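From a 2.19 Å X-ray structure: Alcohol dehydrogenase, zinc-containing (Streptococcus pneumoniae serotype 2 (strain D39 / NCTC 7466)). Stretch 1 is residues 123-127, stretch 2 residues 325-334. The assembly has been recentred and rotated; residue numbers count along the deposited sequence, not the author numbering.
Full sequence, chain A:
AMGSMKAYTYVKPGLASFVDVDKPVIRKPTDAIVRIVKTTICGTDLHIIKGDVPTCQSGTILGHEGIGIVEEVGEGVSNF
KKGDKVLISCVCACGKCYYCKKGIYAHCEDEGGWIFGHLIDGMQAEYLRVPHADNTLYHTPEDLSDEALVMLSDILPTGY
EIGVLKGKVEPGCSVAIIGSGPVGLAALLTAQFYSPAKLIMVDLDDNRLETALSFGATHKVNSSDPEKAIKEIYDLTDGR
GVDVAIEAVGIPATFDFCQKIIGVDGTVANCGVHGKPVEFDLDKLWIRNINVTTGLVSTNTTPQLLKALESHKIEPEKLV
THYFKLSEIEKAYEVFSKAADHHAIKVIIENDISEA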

# COMPACT_ATOMS: atom_id res chain seq x y z
N MET A 123 25.11 3.99 19.90
CA MET A 123 25.62 2.81 20.60
C MET A 123 27.08 2.50 20.31
O MET A 123 27.63 1.59 20.94
CB MET A 123 24.75 1.59 20.30
CG MET A 123 23.25 1.86 20.41
SD MET A 123 22.34 0.33 20.65
CE MET A 123 20.67 0.90 20.45
N GLN A 124 27.73 3.25 19.41
CA GLN A 124 29.15 3.04 19.13
C GLN A 124 29.99 3.84 20.13
O GLN A 124 30.64 4.84 19.81
CB GLN A 124 29.48 3.43 17.69
CG GLN A 124 28.99 2.36 16.75
CD GLN A 124 28.81 2.83 15.33
OE1 GLN A 124 29.33 3.86 14.95
NE2 GLN A 124 28.07 2.07 14.53
N ALA A 125 29.94 3.35 21.37
CA ALA A 125 30.58 3.96 22.54
C ALA A 125 30.59 2.92 23.65
O ALA A 125 30.01 1.84 23.53
CB ALA A 125 29.83 5.21 22.99
N GLU A 126 31.22 3.30 24.77
CA GLU A 126 31.32 2.38 25.90
C GLU A 126 30.01 2.26 26.67
O GLU A 126 29.64 1.16 27.10
CB GLU A 126 32.42 2.83 26.87
CG GLU A 126 33.84 2.69 26.35
CD GLU A 126 34.86 3.21 27.37
OE1 GLU A 126 34.94 2.63 28.47
OE2 GLU A 126 35.56 4.21 27.08
N TYR A 127 29.34 3.39 26.90
CA TYR A 127 28.10 3.43 27.67
C TYR A 127 27.06 4.18 26.86
O TYR A 127 27.38 5.03 26.02
CB TYR A 127 28.29 4.09 29.05
CG TYR A 127 29.30 3.40 29.94
CD1 TYR A 127 30.66 3.75 29.90
CD2 TYR A 127 28.92 2.40 30.82
CE1 TYR A 127 31.59 3.11 30.72
CE2 TYR A 127 29.84 1.76 31.64
CZ TYR A 127 31.16 2.11 31.59
OH TYR A 127 32.03 1.44 32.42
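Stretch 2, residues 325-334: KLSEIEKAYE

Stretch 2 meets stretch 1 with one side of a turn that becomes a helix. Residues 326-327 form a short 3-10 segment, fastened by the backbone bonds E328 N to K325 O (2.8 Å) and I329 N to L326 O (2.9 Å); E328 occupies the N-cap position, and the helix runs from I329 through Y333 and beyond. Stretch 1 is irregular, with no helix or strand over Q124, A125 and E126, and the two backbones form no hydrogen bond to each other. Their nearest CA atoms, those of A125 and L326, are 7.7 Å apart, and side chains fill the gap.

Three residues of stretch 2 do the work: L326, I329 and Y333. The last two are four apart, one helical turn, and the bond from Y333 N to I329 O (3.0 Å) spans that turn. L326 points toward stretch 1 with chi1 t and chi2 p, a placement that brings L326 CD2 to 3.9 Å from A125 O and 4.2 Å from E126 CG. A125 turns its methyl away, leaving its backbone to meet the leucine.

Q124 is the long reach in the other direction. Its m, t conformation extends the chain from a CA-to-CB bond that already points toward stretch 2, so Q124 CG packs 3.7 Å from I329 CD1 while the amide continues to the tyrosine. I329 also points toward its partner; its chi1 is t, but chi2, at 146°, lies between wells.

Y333 starts sideways, with an off-well chi1 of -93°, yet its ring carries the hydroxyl to stretch 1. There Y333 OH donates to Q124 OE1 at 2.6 Å, with OE1 at the ring edge, near its plane. The rule is compact: the aliphatic tip of I329 packs on the glutamine's stem, and a buried tyrosine hydroxyl satisfies its carbonyl, while NE2 is hydrogen-bonded elsewhere in the structure.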

# COMPACT_ATOMS: atom_id res chain seq x y z
N LYS A 325 37.42 -4.88 17.52
CA LYS A 325 37.42 -4.25 18.82
C LYS A 325 36.89 -2.83 18.68
O LYS A 325 37.07 -2.19 17.64
CB LYS A 325 38.83 -4.24 19.42
CG LYS A 325 39.40 -5.62 19.78
CD LYS A 325 40.82 -5.54 20.37
CE LYS A 325 41.37 -6.95 20.64
NZ LYS A 325 42.83 -7.00 21.03
N LEU A 326 36.23 -2.35 19.73
CA LEU A 326 35.71 -0.98 19.73
C LEU A 326 36.82 0.03 19.44
O LEU A 326 36.63 0.97 18.65
CB LEU A 326 35.00 -0.68 21.06
CG LEU A 326 34.44 0.72 21.36
CD1 LEU A 326 33.62 1.28 20.19
CD2 LEU A 326 33.58 0.68 22.63
N SER A 327 38.00 -0.16 20.03
CA SER A 327 39.10 0.76 19.79
C SER A 327 39.57 0.72 18.34
O SER A 327 40.30 1.62 17.91
CB SER A 327 40.27 0.45 20.71
OG SER A 327 40.60 -0.92 20.60
N GLU A 328 39.18 -0.31 17.59
CA GLU A 328 39.50 -0.38 16.17
C GLU A 328 38.27 -0.11 15.31
O GLU A 328 38.17 -0.60 14.19
CB GLU A 328 40.12 -1.74 15.83
CG GLU A 328 41.39 -2.10 16.63
CD GLU A 328 42.65 -1.30 16.21
OE1 GLU A 328 42.54 -0.44 15.31
OE2 GLU A 328 43.74 -1.55 16.77
N ILE A 329 37.32 0.69 15.83
CA ILE A 329 36.09 0.95 15.10
C ILE A 329 36.36 1.63 13.75
O ILE A 329 35.63 1.37 12.78
CB ILE A 329 35.12 1.77 15.97
CG1 ILE A 329 33.79 1.92 15.26
CG2 ILE A 329 35.73 3.13 16.30
CD1 ILE A 329 32.58 1.95 16.18
N GLU A 330 37.40 2.47 13.66
CA GLU A 330 37.78 3.04 12.37
C GLU A 330 38.03 1.96 11.32
O GLU A 330 37.58 2.07 10.18
CB GLU A 330 39.04 3.91 12.50
CG GLU A 330 38.92 5.10 13.43
CD GLU A 330 39.15 6.43 12.72
OE1 GLU A 330 39.54 6.42 11.53
OE2 GLU A 330 38.92 7.49 13.35
N LYS A 331 38.78 0.92 11.68
CA LYS A 331 38.98 -0.19 10.76
C LYS A 331 37.66 -0.87 10.41
O LYS A 331 37.47 -1.32 9.27
CB LYS A 331 39.93 -1.23 11.34
CG LYS A 331 41.39 -0.85 11.36
CD LYS A 331 42.13 -1.84 12.24
CE LYS A 331 43.60 -1.48 12.41
NZ LYS A 331 44.41 -2.04 11.31
N ALA A 332 36.75 -0.99 11.39
CA ALA A 332 35.47 -1.65 11.14
C ALA A 332 34.67 -0.91 10.07
O ALA A 332 34.09 -1.53 9.17
CB ALA A 332 34.66 -1.76 12.44
N TYR A 333 34.63 0.42 10.16
CA TYR A 333 33.99 1.23 9.14
C TYR A 333 34.65 1.07 7.78
O TYR A 333 33.97 1.03 6.74
CB TYR A 333 34.01 2.69 9.56
CG TYR A 333 32.76 3.09 10.30
CD1 TYR A 333 32.65 2.89 11.67
CD2 TYR A 333 31.69 3.65 9.62
CE1 TYR A 333 31.50 3.24 12.35
CE2 TYR A 333 30.53 4.01 10.29
CZ TYR A 333 30.44 3.81 11.66
OH TYR A 333 29.31 4.16 12.34
N GLU A 334 35.99 0.99 7.74
CA GLU A 334 36.68 0.81 6.47
C GLU A 334 36.24 -0.48 5.78
O GLU A 334 36.06 -0.50 4.56
CB GLU A 334 38.20 0.79 6.70
CG GLU A 334 38.97 0.39 5.45
CD GLU A 334 38.88 1.42 4.33
OE1 GLU A 334 38.62 2.61 4.61
OE2 GLU A 334 39.08 1.02 3.16